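Long-range contacts in KLLA0C04147p (Kluyveromyces lactis, PDB 5WVR), which probably binds sterols and transfers them between membranes, the chain here being the lipid-binding domain of a longer oxysterol-binding protein homologue, with cholesterol bound in it: residues Leu73-Glu78 with Ala111-Arg116; Phe178-Leu183 with Asn208-Ile213. All coordinates share one frame; numbering follows the deposited sequence.

Contact 1: residues Leu73-Glu78 with Ala111-Arg116; sequences LQRVAE and ASTVKR. With CLR (cholesterol), chain B.
A two-pronged salt bridge joins R116 to E78, NH1 and NH2 each meeting a different carboxylate oxygen. NH2 of R116 reaches OE2 of E78 at 2.8 Å with an N-H...O angle of 159°, while NH1 of R116 meets OE1 of E78 at 3.2 Å along a more bent path. Both oxygens offer their syn lone pairs, and the carboxylate and guanidinium are nearly coplanar. NH1 of R116 also donates to S112 O at 3.0 Å, tilted from the carbonyl plane, which ties the arginine to its own loop.

The R75 guanidinium stacks on that of R116, with centres 3.7 Å apart and planes at 26°. Bends at chi2 and chi3 fold the R75 chain into this position. E78 and, from outside the two segments, E68, which salt-bridges both arginines, probably offset the like charges.

This buried network spans from helix 72-77 to the type II turn T113-R116 inside the sterol-binding domain. Cholesterol C18 lies over the other face of R75, and CG2 of T113 approaches cholesterol C11 at 4.0 Å.

Two waters sit at the edge of the R75 guanidinium, in its plane, one bonded to NH2 and one to NH1. Both lie within hydrogen-bonding distance of R116 O, and the one on NH2 also of T113 O.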
ATOM      1  N   LEU A  73       6.873   1.727   4.530  1.00 21.07           N
ATOM      2  CA  LEU A  73       6.159   0.538   4.999  1.00 21.69           C
ATOM      3  C   LEU A  73       4.689   0.832   5.271  1.00 21.39           C
ATOM      4  O   LEU A  73       3.825  -0.015   5.021  1.00 19.82           O
ATOM      5  CB  LEU A  73       6.823  -0.005   6.263  1.00 16.45           C
ATOM      6  CG  LEU A  73       8.289  -0.381   6.058  1.00 20.00           C
ATOM      7  CD1 LEU A  73       8.898  -1.036   7.308  1.00 17.46           C
ATOM      8  CD2 LEU A  73       8.419  -1.291   4.826  1.00 15.49           C
ATOM      9  N   GLN A  74       4.392   2.014   5.792  1.00 20.57           N
ATOM     10  CA  GLN A  74       3.027   2.404   6.117  1.00 16.80           C
ATOM     11  C   GLN A  74       2.282   2.981   4.928  1.00 21.50           C
ATOM     12  O   GLN A  74       1.065   2.800   4.833  1.00 17.58           O
ATOM     13  CB  GLN A  74       3.042   3.412   7.273  1.00 15.28           C
ATOM     14  CG  GLN A  74       3.662   2.794   8.522  1.00 17.57           C
ATOM     15  CD  GLN A  74       4.109   3.786   9.584  1.00 19.52           C
ATOM     16  OE1 GLN A  74       4.687   4.836   9.301  1.00 17.74           O
ATOM     17  NE2 GLN A  74       3.866   3.431  10.823  1.00 18.62           N
ATOM     18  N   ARG A  75       2.967   3.685   4.017  1.00 22.33           N
ATOM     19  CA  ARG A  75       2.304   4.093   2.780  1.00 19.89           C
ATOM     20  C   ARG A  75       1.770   2.877   2.019  1.00 21.01           C
ATOM     21  O   ARG A  75       0.661   2.908   1.475  1.00 20.16           O
ATOM     22  CB  ARG A  75       3.267   4.894   1.895  1.00 17.42           C
ATOM     23  CG  ARG A  75       3.603   6.268   2.402  1.00 19.18           C
ATOM     24  CD  ARG A  75       2.361   7.032   2.739  1.00 23.21           C
ATOM     25  NE  ARG A  75       1.675   7.486   1.536  1.00 25.18           N
ATOM     26  CZ  ARG A  75       1.887   8.666   0.970  1.00 24.10           C
ATOM     27  NH1 ARG A  75       2.761   9.509   1.497  1.00 25.30           N
ATOM     28  NH2 ARG A  75       1.224   9.006  -0.108  1.00 21.32           N
ATOM     29  N   VAL A  76       2.548   1.799   1.978  1.00 17.83           N
ATOM     30  CA  VAL A  76       2.105   0.571   1.321  1.00 23.35           C
ATOM     31  C   VAL A  76       0.879  -0.012   2.016  1.00 24.08           C
ATOM     32  O   VAL A  76      -0.044  -0.529   1.364  1.00 26.06           O
ATOM     33  CB  VAL A  76       3.283  -0.422   1.280  1.00 23.85           C
ATOM     34  CG1 VAL A  76       2.826  -1.782   0.844  1.00 27.00           C
ATOM     35  CG2 VAL A  76       4.314   0.109   0.327  1.00 26.06           C
ATOM     36  N   ALA A  77       0.847   0.066   3.349  1.00 22.70           N
ATOM     37  CA  ALA A  77      -0.315  -0.314   4.130  1.00 22.62           C
ATOM     38  C   ALA A  77      -1.531   0.549   3.834  1.00 24.72           C
ATOM     39  O   ALA A  77      -2.641   0.148   4.173  1.00 25.69           O
ATOM     40  CB  ALA A  77       0.021  -0.245   5.625  1.00 19.80           C
ATOM     41  N   GLU A  78      -1.372   1.717   3.209  1.00 17.62           N
ATOM     42  CA  GLU A  78      -2.571   2.452   2.821  1.00 20.39           C
ATOM     43  C   GLU A  78      -3.304   1.813   1.636  1.00 24.74           C
ATOM     44  O   GLU A  78      -4.415   2.248   1.315  1.00 23.18           O
ATOM     45  CB  GLU A  78      -2.223   3.913   2.520  1.00 21.48           C
ATOM     46  CG  GLU A  78      -1.656   4.644   3.740  1.00 23.76           C
ATOM     47  CD  GLU A  78      -1.421   6.115   3.466  1.00 31.59           C
ATOM     48  OE1 GLU A  78      -2.167   6.673   2.618  1.00 29.00           O
ATOM     49  OE2 GLU A  78      -0.481   6.699   4.078  1.00 34.00           O
ATOM     50  N   ALA A 111      -6.453   7.896  -3.910  1.00 23.13           N
ATOM     51  CA  ALA A 111      -7.025   9.147  -3.420  1.00 22.38           C
ATOM     52  C   ALA A 111      -6.191   9.749  -2.300  1.00 19.43           C
ATOM     53  O   ALA A 111      -6.115  10.973  -2.164  1.00 21.88           O
ATOM     54  CB  ALA A 111      -8.448   8.919  -2.921  1.00 23.46           C
ATOM     55  N   SER A 112      -5.620   8.901  -1.444  1.00 24.53           N
ATOM     56  CA  SER A 112      -4.818   9.316  -0.301  1.00 25.00           C
ATOM     57  C   SER A 112      -3.470   9.916  -0.681  1.00 23.39           C
ATOM     58  O   SER A 112      -2.801  10.457   0.202  1.00 21.65           O
ATOM     59  CB  SER A 112      -4.568   8.116   0.600  1.00 24.84           C
ATOM     60  OG  SER A 112      -3.883   7.114  -0.139  1.00 25.48           O
ATOM     61  N   THR A 113      -3.035   9.792  -1.944  1.00 23.82           N
ATOM     62  CA  THR A 113      -1.761  10.366  -2.368  1.00 20.65           C
ATOM     63  C   THR A 113      -1.851  11.859  -2.672  1.00 24.22           C
ATOM     64  O   THR A 113      -0.820  12.543  -2.656  1.00 23.86           O
ATOM     65  CB  THR A 113      -1.197   9.613  -3.591  1.00 21.18           C
ATOM     66  OG1 THR A 113      -1.965   9.892  -4.768  1.00 20.08           O
ATOM     67  CG2 THR A 113      -1.175   8.100  -3.346  1.00 20.46           C
ATOM     68  N   VAL A 114      -3.051  12.386  -2.910  1.00 23.86           N
ATOM     69  CA  VAL A 114      -3.205  13.803  -3.229  1.00 27.10           C
ATOM     70  C   VAL A 114      -2.761  14.674  -2.062  1.00 23.69           C
ATOM     71  O   VAL A 114      -3.010  14.355  -0.893  1.00 21.08           O
ATOM     72  CB  VAL A 114      -4.675  14.099  -3.568  1.00 26.21           C
ATOM     73  CG1 VAL A 114      -4.834  15.546  -4.004  1.00 27.84           C
ATOM     74  CG2 VAL A 114      -5.178  13.140  -4.628  1.00 30.80           C
ATOM     75  N   LYS A 115      -2.181  15.804  -2.363  1.00 25.80           N
ATOM     76  CA  LYS A 115      -1.768  16.757  -1.358  1.00 27.99           C
ATOM     77  C   LYS A 115      -0.663  16.358  -0.426  1.00 25.58           C
ATOM     78  O   LYS A 115      -0.381  17.029   0.477  1.00 26.80           O
ATOM     79  CB  LYS A 115      -2.951  17.274  -0.562  1.00 30.88           C
ATOM     80  CG  LYS A 115      -3.821  18.202  -1.339  1.00 29.88           C
ATOM     81  CD  LYS A 115      -5.201  18.206  -0.744  1.00 38.26           C
ATOM     82  CE  LYS A 115      -5.257  18.987   0.557  1.00 47.53           C
ATOM     83  NZ  LYS A 115      -6.201  18.456   1.570  1.00 48.24           N
ATOM     84  N   ARG A 116      -0.046  15.238  -0.667  1.00 26.56           N
ATOM     85  CA  ARG A 116       1.114  14.823   0.126  1.00 24.83           C
ATOM     86  C   ARG A 116       2.343  14.754  -0.783  1.00 22.04           C
ATOM     87  O   ARG A 116       2.850  13.684  -1.112  1.00 24.54           O
ATOM     88  CB  ARG A 116       0.829  13.510   0.816  1.00 20.09           C
ATOM     89  CG  ARG A 116      -0.178  13.655   1.965  1.00 24.41           C
ATOM     90  CD  ARG A 116      -0.871  12.372   2.181  1.00 22.77           C
ATOM     91  NE  ARG A 116      -0.076  11.409   2.926  1.00 23.17           N
ATOM     92  CZ  ARG A 116      -0.528  10.206   3.257  1.00 29.33           C
ATOM     93  NH1 ARG A 116      -1.750   9.824   2.885  1.00 27.68           N
ATOM     94  NH2 ARG A 116       0.228   9.382   3.960  1.00 27.26           N
TER
HETATM   95  C1  CLR B1301       1.435   5.103  -4.135  1.00 26.03           C
HETATM   96  C2  CLR B1301       0.624   3.831  -3.864  1.00 27.90           C
HETATM   97  C3  CLR B1301       1.531   2.598  -3.868  1.00 25.94           C
HETATM   98  C4  CLR B1301       2.583   2.739  -2.765  1.00 29.95           C
HETATM   99  C5  CLR B1301       3.332   4.066  -2.904  1.00 28.66           C
HETATM  100  C6  CLR B1301       4.722   4.068  -2.869  1.00 23.04           C
HETATM  101  C7  CLR B1301       5.548   5.176  -3.013  1.00 26.06           C
HETATM  102  C8  CLR B1301       4.797   6.505  -2.864  1.00 25.15           C
HETATM  103  C9  CLR B1301       3.460   6.483  -3.618  1.00 26.83           C
HETATM  104  C10 CLR B1301       2.542   5.365  -3.106  1.00 25.65           C
HETATM  105  C11 CLR B1301       2.786   7.862  -3.607  1.00 27.05           C
HETATM  106  C12 CLR B1301       3.718   8.992  -4.067  1.00 26.17           C
HETATM  107  C13 CLR B1301       4.999   9.012  -3.230  1.00 26.68           C
HETATM  108  C14 CLR B1301       5.664   7.645  -3.404  1.00 23.90           C
HETATM  109  C15 CLR B1301       7.010   7.863  -2.714  1.00 30.82           C
HETATM  110  C16 CLR B1301       7.435   9.188  -3.354  1.00 27.13           C
HETATM  111  C17 CLR B1301       6.135   9.864  -3.807  1.00 24.28           C
HETATM  112  C18 CLR B1301       4.714   9.335  -1.757  1.00 24.53           C
HETATM  113  C19 CLR B1301       1.923   5.746  -1.756  1.00 25.95           C
HETATM  114  C20 CLR B1301       6.107  11.358  -3.456  1.00 26.33           C
HETATM  115  C21 CLR B1301       4.870  12.022  -4.064  1.00 26.90           C
HETATM  116  C22 CLR B1301       7.377  12.044  -3.971  1.00 29.05           C
HETATM  117  C23 CLR B1301       7.798  13.250  -3.126  1.00 28.71           C
HETATM  118  C24 CLR B1301       9.235  13.690  -3.422  1.00 34.64           C
HETATM  119  C25 CLR B1301       9.681  14.892  -2.580  1.00 34.77           C
HETATM  120  C26 CLR B1301       8.922  16.162  -2.970  1.00 34.26           C
HETATM  121  C27 CLR B1301      11.190  15.123  -2.681  1.00 42.72           C
HETATM  122  O1  CLR B1301       0.749   1.423  -3.634  1.00 39.84           O
HETATM  123  O   HOH W   1       1.642  11.287  -1.700  1.00 24.56           O
HETATM  124  O   HOH W   2       3.815  11.861   0.544  1.00 26.49           O

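Contact 2: residues Phe178-Leu183 with Asn208-Ile213; sequences FDFKHL and NQVVGI. With CLR (cholesterol), chain B; SO4 (sulfate ion), chain C.
N208 meets strand 178-182 through backbone and side chain alike. Its N and O pair with O and N of F180, the F180 N to N208 O bond being 2.8 Å. Its OD1 accepts from NE2 of H182 at 2.5 Å, a distance so short that it should be read with caution; the bond is fairly straight (162°) and lies near the imidazole plane, while ring and amide planes stand at about a right angle. The H182 ring also turns an edge to cholesterol, CE1 lying 3.5 Å from sterol C6.

Q209 faces D179 as a non-hydrogen-bonded pair, with their side chains on the face away from the sterol. A water donates to OE1 of Q209 and, weakly, to OD1 of D179, whose stronger partner is Y223; NE2 of Q209 bonds D221.

V210 returns to the hydrogen-bonded pattern with F178, V210 N to F178 O being 2.7 Å. CG2 of V210, placed beside its backbone N by a chi1 of -178° that sends CG1 anti, touches CE1 of F180 at 4.1 Å and also contacts the cholesterol tail. The F180 ring lays one face against the sterol, CE2 coming within 3.3 Å of C16.

Beyond the strand, N of G212 donates to O2 of a sulfate ion at 2.8 Å, the ion probably coming from the crystallisation liquor. I213 directs its side chain toward the first strand, with CD1 4.4 Å from CB of F178.

The axes of segments 178-182 and 208-211 run antiparallel, at 173°, within the hairpin of strands 178-190 and 199-211. Strands 161-173 and 219-230 flank the pair, while helix 45-49 packs L45 and L49 against F178, V210 and I213.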
ATOM      1  N   PHE A 178       9.120  14.386 -11.414  1.00 30.50           N
ATOM      2  CA  PHE A 178       9.650  13.314 -10.576  1.00 27.84           C
ATOM      3  C   PHE A 178       8.806  12.077 -10.855  1.00 28.00           C
ATOM      4  O   PHE A 178       7.609  12.087 -10.584  1.00 27.43           O
ATOM      5  CB  PHE A 178       9.596  13.713  -9.101  1.00 26.11           C
ATOM      6  CG  PHE A 178      10.782  13.245  -8.298  1.00 26.87           C
ATOM      7  CD1 PHE A 178      11.319  11.991  -8.505  1.00 25.41           C
ATOM      8  CD2 PHE A 178      11.355  14.068  -7.341  1.00 28.46           C
ATOM      9  CE1 PHE A 178      12.407  11.569  -7.772  1.00 28.92           C
ATOM     10  CE2 PHE A 178      12.443  13.652  -6.605  1.00 29.18           C
ATOM     11  CZ  PHE A 178      12.971  12.398  -6.825  1.00 33.04           C
ATOM     12  N   ASP A 179       9.414  11.024 -11.410  1.00 25.56           N
ATOM     13  CA  ASP A 179       8.686   9.834 -11.846  1.00 25.39           C
ATOM     14  C   ASP A 179       8.971   8.662 -10.914  1.00 28.81           C
ATOM     15  O   ASP A 179      10.119   8.475 -10.488  1.00 25.17           O
ATOM     16  CB  ASP A 179       9.090   9.452 -13.276  1.00 26.99           C
ATOM     17  CG  ASP A 179       8.033   8.590 -13.987  1.00 35.59           C
ATOM     18  OD1 ASP A 179       6.827   8.924 -13.934  1.00 31.57           O
ATOM     19  OD2 ASP A 179       8.411   7.579 -14.614  1.00 39.18           O
ATOM     20  N   PHE A 180       7.933   7.858 -10.622  1.00 22.75           N
ATOM     21  CA  PHE A 180       8.032   6.681  -9.742  1.00 23.39           C
ATOM     22  C   PHE A 180       7.372   5.482 -10.422  1.00 23.13           C
ATOM     23  O   PHE A 180       6.179   5.525 -10.750  1.00 20.71           O
ATOM     24  CB  PHE A 180       7.385   6.949  -8.361  1.00 20.11           C
ATOM     25  CG  PHE A 180       7.942   8.167  -7.654  1.00 22.33           C
ATOM     26  CD1 PHE A 180       7.543   9.439  -8.014  1.00 21.94           C
ATOM     27  CD2 PHE A 180       8.876   8.032  -6.631  1.00 24.77           C
ATOM     28  CE1 PHE A 180       8.083  10.549  -7.380  1.00 24.58           C
ATOM     29  CE2 PHE A 180       9.414   9.130  -5.998  1.00 23.02           C
ATOM     30  CZ  PHE A 180       9.026  10.386  -6.360  1.00 26.54           C
ATOM     31  N   LYS A 181       8.148   4.426 -10.669  1.00 23.70           N
ATOM     32  CA  LYS A 181       7.628   3.190 -11.248  1.00 26.64           C
ATOM     33  C   LYS A 181       7.645   2.074 -10.206  1.00 25.37           C
ATOM     34  O   LYS A 181       8.578   1.971  -9.399  1.00 26.70           O
ATOM     35  CB  LYS A 181       8.434   2.768 -12.491  1.00 22.92           C
ATOM     36  CG  LYS A 181       8.468   3.851 -13.594  1.00 28.51           C
ATOM     37  CD  LYS A 181       9.323   3.451 -14.780  1.00 39.40           C
ATOM     38  CE  LYS A 181       8.733   4.007 -16.092  1.00 44.51           C
ATOM     39  NZ  LYS A 181       8.725   5.502 -16.136  1.00 36.39           N
ATOM     40  N   HIS A 182       6.606   1.240 -10.222  1.00 20.97           N
ATOM     41  CA  HIS A 182       6.438   0.189  -9.225  1.00 22.87           C
ATOM     42  C   HIS A 182       6.708  -1.143  -9.911  1.00 23.89           C
ATOM     43  O   HIS A 182       5.901  -1.620 -10.715  1.00 25.09           O
ATOM     44  CB  HIS A 182       5.060   0.280  -8.574  1.00 21.37           C
ATOM     45  CG  HIS A 182       4.846   1.575  -7.847  1.00 22.56           C
ATOM     46  ND1 HIS A 182       4.744   1.661  -6.476  1.00 26.25           N
ATOM     47  CD2 HIS A 182       4.765   2.847  -8.307  1.00 23.08           C
ATOM     48  CE1 HIS A 182       4.584   2.925  -6.124  1.00 26.27           C
ATOM     49  NE2 HIS A 182       4.612   3.667  -7.217  1.00 22.56           N
ATOM     50  N   LEU A 183       7.862  -1.717  -9.608  1.00 21.21           N
ATOM     51  CA  LEU A 183       8.383  -2.848 -10.351  1.00 27.08           C
ATOM     52  C   LEU A 183       7.880  -4.191  -9.844  1.00 29.03           C
ATOM     53  O   LEU A 183       7.951  -5.172 -10.585  1.00 28.87           O
ATOM     54  CB  LEU A 183       9.913  -2.825 -10.303  1.00 23.90           C
ATOM     55  CG  LEU A 183      10.532  -1.518 -10.796  1.00 27.45           C
ATOM     56  CD1 LEU A 183      12.034  -1.631 -10.852  1.00 31.22           C
ATOM     57  CD2 LEU A 183       9.977  -1.100 -12.138  1.00 31.09           C
ATOM     58  N   ASN A 208       3.462   6.805 -10.557  1.00 18.40           N
ATOM     59  CA  ASN A 208       3.185   8.118  -9.987  1.00 23.19           C
ATOM     60  C   ASN A 208       4.190   9.119 -10.539  1.00 23.25           C
ATOM     61  O   ASN A 208       5.279   8.754 -10.975  1.00 22.11           O
ATOM     62  CB  ASN A 208       3.280   8.106  -8.459  1.00 20.55           C
ATOM     63  CG  ASN A 208       3.029   6.735  -7.896  1.00 28.53           C
ATOM     64  OD1 ASN A 208       3.945   6.102  -7.384  1.00 27.62           O
ATOM     65  ND2 ASN A 208       1.784   6.263  -7.984  1.00 22.76           N
ATOM     66  N   GLN A 209       3.811  10.387 -10.532  1.00 19.81           N
ATOM     67  CA  GLN A 209       4.770  11.431 -10.847  1.00 27.46           C
ATOM     68  C   GLN A 209       4.389  12.675 -10.070  1.00 28.12           C
ATOM     69  O   GLN A 209       3.213  12.902  -9.769  1.00 26.20           O
ATOM     70  CB  GLN A 209       4.866  11.729 -12.356  1.00 27.04           C
ATOM     71  CG  GLN A 209       3.569  12.137 -13.065  1.00 26.21           C
ATOM     72  CD  GLN A 209       3.798  12.493 -14.530  1.00 28.36           C
ATOM     73  OE1 GLN A 209       4.930  12.641 -14.964  1.00 34.15           O
ATOM     74  NE2 GLN A 209       2.719  12.633 -15.292  1.00 33.00           N
ATOM     75  N   VAL A 210       5.403  13.438  -9.685  1.00 28.29           N
ATOM     76  CA  VAL A 210       5.199  14.791  -9.198  1.00 24.77           C
ATOM     77  C   VAL A 210       5.398  15.713 -10.385  1.00 28.99           C
ATOM     78  O   VAL A 210       6.442  15.662 -11.035  1.00 26.35           O
ATOM     79  CB  VAL A 210       6.170  15.136  -8.067  1.00 27.51           C
ATOM     80  CG1 VAL A 210       5.878  16.519  -7.564  1.00 23.78           C
ATOM     81  CG2 VAL A 210       6.064  14.114  -6.954  1.00 23.36           C
ATOM     82  N   VAL A 211       4.379  16.513 -10.701  1.00 27.34           N
ATOM     83  CA  VAL A 211       4.429  17.499 -11.765  1.00 29.72           C
ATOM     84  C   VAL A 211       4.044  18.850 -11.177  1.00 28.48           C
ATOM     85  O   VAL A 211       3.784  18.976  -9.981  1.00 28.19           O
ATOM     86  CB  VAL A 211       3.497  17.146 -12.944  1.00 31.00           C
ATOM     87  CG1 VAL A 211       3.938  15.863 -13.620  1.00 30.56           C
ATOM     88  CG2 VAL A 211       2.084  17.045 -12.444  1.00 31.55           C
ATOM     89  N   GLY A 212       3.967  19.854 -12.048  1.00 32.42           N
ATOM     90  CA  GLY A 212       3.786  21.213 -11.601  1.00 35.05           C
ATOM     91  C   GLY A 212       4.974  21.778 -10.858  1.00 34.37           C
ATOM     92  O   GLY A 212       4.847  22.832 -10.229  1.00 36.40           O
ATOM     93  N   ILE A 213       6.124  21.101 -10.896  1.00 30.75           N
ATOM     94  CA  ILE A 213       7.291  21.587 -10.168  1.00 29.67           C
ATOM     95  C   ILE A 213       7.769  22.897 -10.760  1.00 32.41           C
ATOM     96  O   ILE A 213       8.057  23.856 -10.034  1.00 36.81           O
ATOM     97  CB  ILE A 213       8.396  20.521 -10.175  1.00 28.34           C
ATOM     98  CG1 ILE A 213       7.924  19.271  -9.427  1.00 27.56           C
ATOM     99  CG2 ILE A 213       9.666  21.050  -9.562  1.00 20.68           C
ATOM    100  CD1 ILE A 213       8.872  18.070  -9.581  1.00 24.51           C
TER
HETATM  101  C1  CLR B1301       1.435   5.103  -4.135  1.00 26.03           C
HETATM  102  C2  CLR B1301       0.624   3.831  -3.864  1.00 27.90           C
HETATM  103  C3  CLR B1301       1.531   2.598  -3.868  1.00 25.94           C
HETATM  104  C4  CLR B1301       2.583   2.739  -2.765  1.00 29.95           C
HETATM  105  C5  CLR B1301       3.332   4.066  -2.904  1.00 28.66           C
HETATM  106  C6  CLR B1301       4.722   4.068  -2.869  1.00 23.04           C
HETATM  107  C7  CLR B1301       5.548   5.176  -3.013  1.00 26.06           C
HETATM  108  C8  CLR B1301       4.797   6.505  -2.864  1.00 25.15           C
HETATM  109  C9  CLR B1301       3.460   6.483  -3.618  1.00 26.83           C
HETATM  110  C10 CLR B1301       2.542   5.365  -3.106  1.00 25.65           C
HETATM  111  C11 CLR B1301       2.786   7.862  -3.607  1.00 27.05           C
HETATM  112  C12 CLR B1301       3.718   8.992  -4.067  1.00 26.17           C
HETATM  113  C13 CLR B1301       4.999   9.012  -3.230  1.00 26.68           C
HETATM  114  C14 CLR B1301       5.664   7.645  -3.404  1.00 23.90           C
HETATM  115  C15 CLR B1301       7.010   7.863  -2.714  1.00 30.82           C
HETATM  116  C16 CLR B1301       7.435   9.188  -3.354  1.00 27.13           C
HETATM  117  C17 CLR B1301       6.135   9.864  -3.807  1.00 24.28           C
HETATM  118  C18 CLR B1301       4.714   9.335  -1.757  1.00 24.53           C
HETATM  119  C19 CLR B1301       1.923   5.746  -1.756  1.00 25.95           C
HETATM  120  C20 CLR B1301       6.107  11.358  -3.456  1.00 26.33           C
HETATM  121  C21 CLR B1301       4.870  12.022  -4.064  1.00 26.90           C
HETATM  122  C22 CLR B1301       7.377  12.044  -3.971  1.00 29.05           C
HETATM  123  C23 CLR B1301       7.798  13.250  -3.126  1.00 28.71           C
HETATM  124  C24 CLR B1301       9.235  13.690  -3.422  1.00 34.64           C
HETATM  125  C25 CLR B1301       9.681  14.892  -2.580  1.00 34.77           C
HETATM  126  C26 CLR B1301       8.922  16.162  -2.970  1.00 34.26           C
HETATM  127  C27 CLR B1301      11.190  15.123  -2.681  1.00 42.72           C
HETATM  128  O1  CLR B1301       0.749   1.423  -3.634  1.00 39.84           O
HETATM  129  S   SO4 C1302       5.020  21.340 -15.265  1.00 59.96           S
HETATM  130  O1  SO4 C1302       5.252  22.290 -14.186  1.00 47.71           O
HETATM  131  O2  SO4 C1302       4.219  20.209 -14.769  1.00 49.91           O
HETATM  132  O3  SO4 C1302       4.308  22.016 -16.352  1.00 67.75           O
HETATM  133  O4  SO4 C1302       6.305  20.884 -15.788  1.00 56.00           O
HETATM  134  O   HOH W   3       7.234  11.085 -15.482  1.00 35.89           O

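From the N terminus, contact 1 closes first: helix 72-77 meets the loop after helix 95-108, enclosing 32 intervening residues that are largely helical. The chain then enters the antiparallel strands, and contact 2 closes the shorter loop of hairpin 178-190 and 199-211, with 24 residues between its segments. The loops follow in series, neither nested nor crossed. The centres of contact 1 and contact 2 lie about 14 Å apart. The nearest atoms of contact 1 and contact 2 are about 6 Å apart, so the two do not touch directly. Cholesterol bridges them, contacted by both, and N222 of strand 219-230 supplies a second link, bonding T113 of contact 1 and N208 of contact 2. Helical and strand parts thus share one sterol pocket.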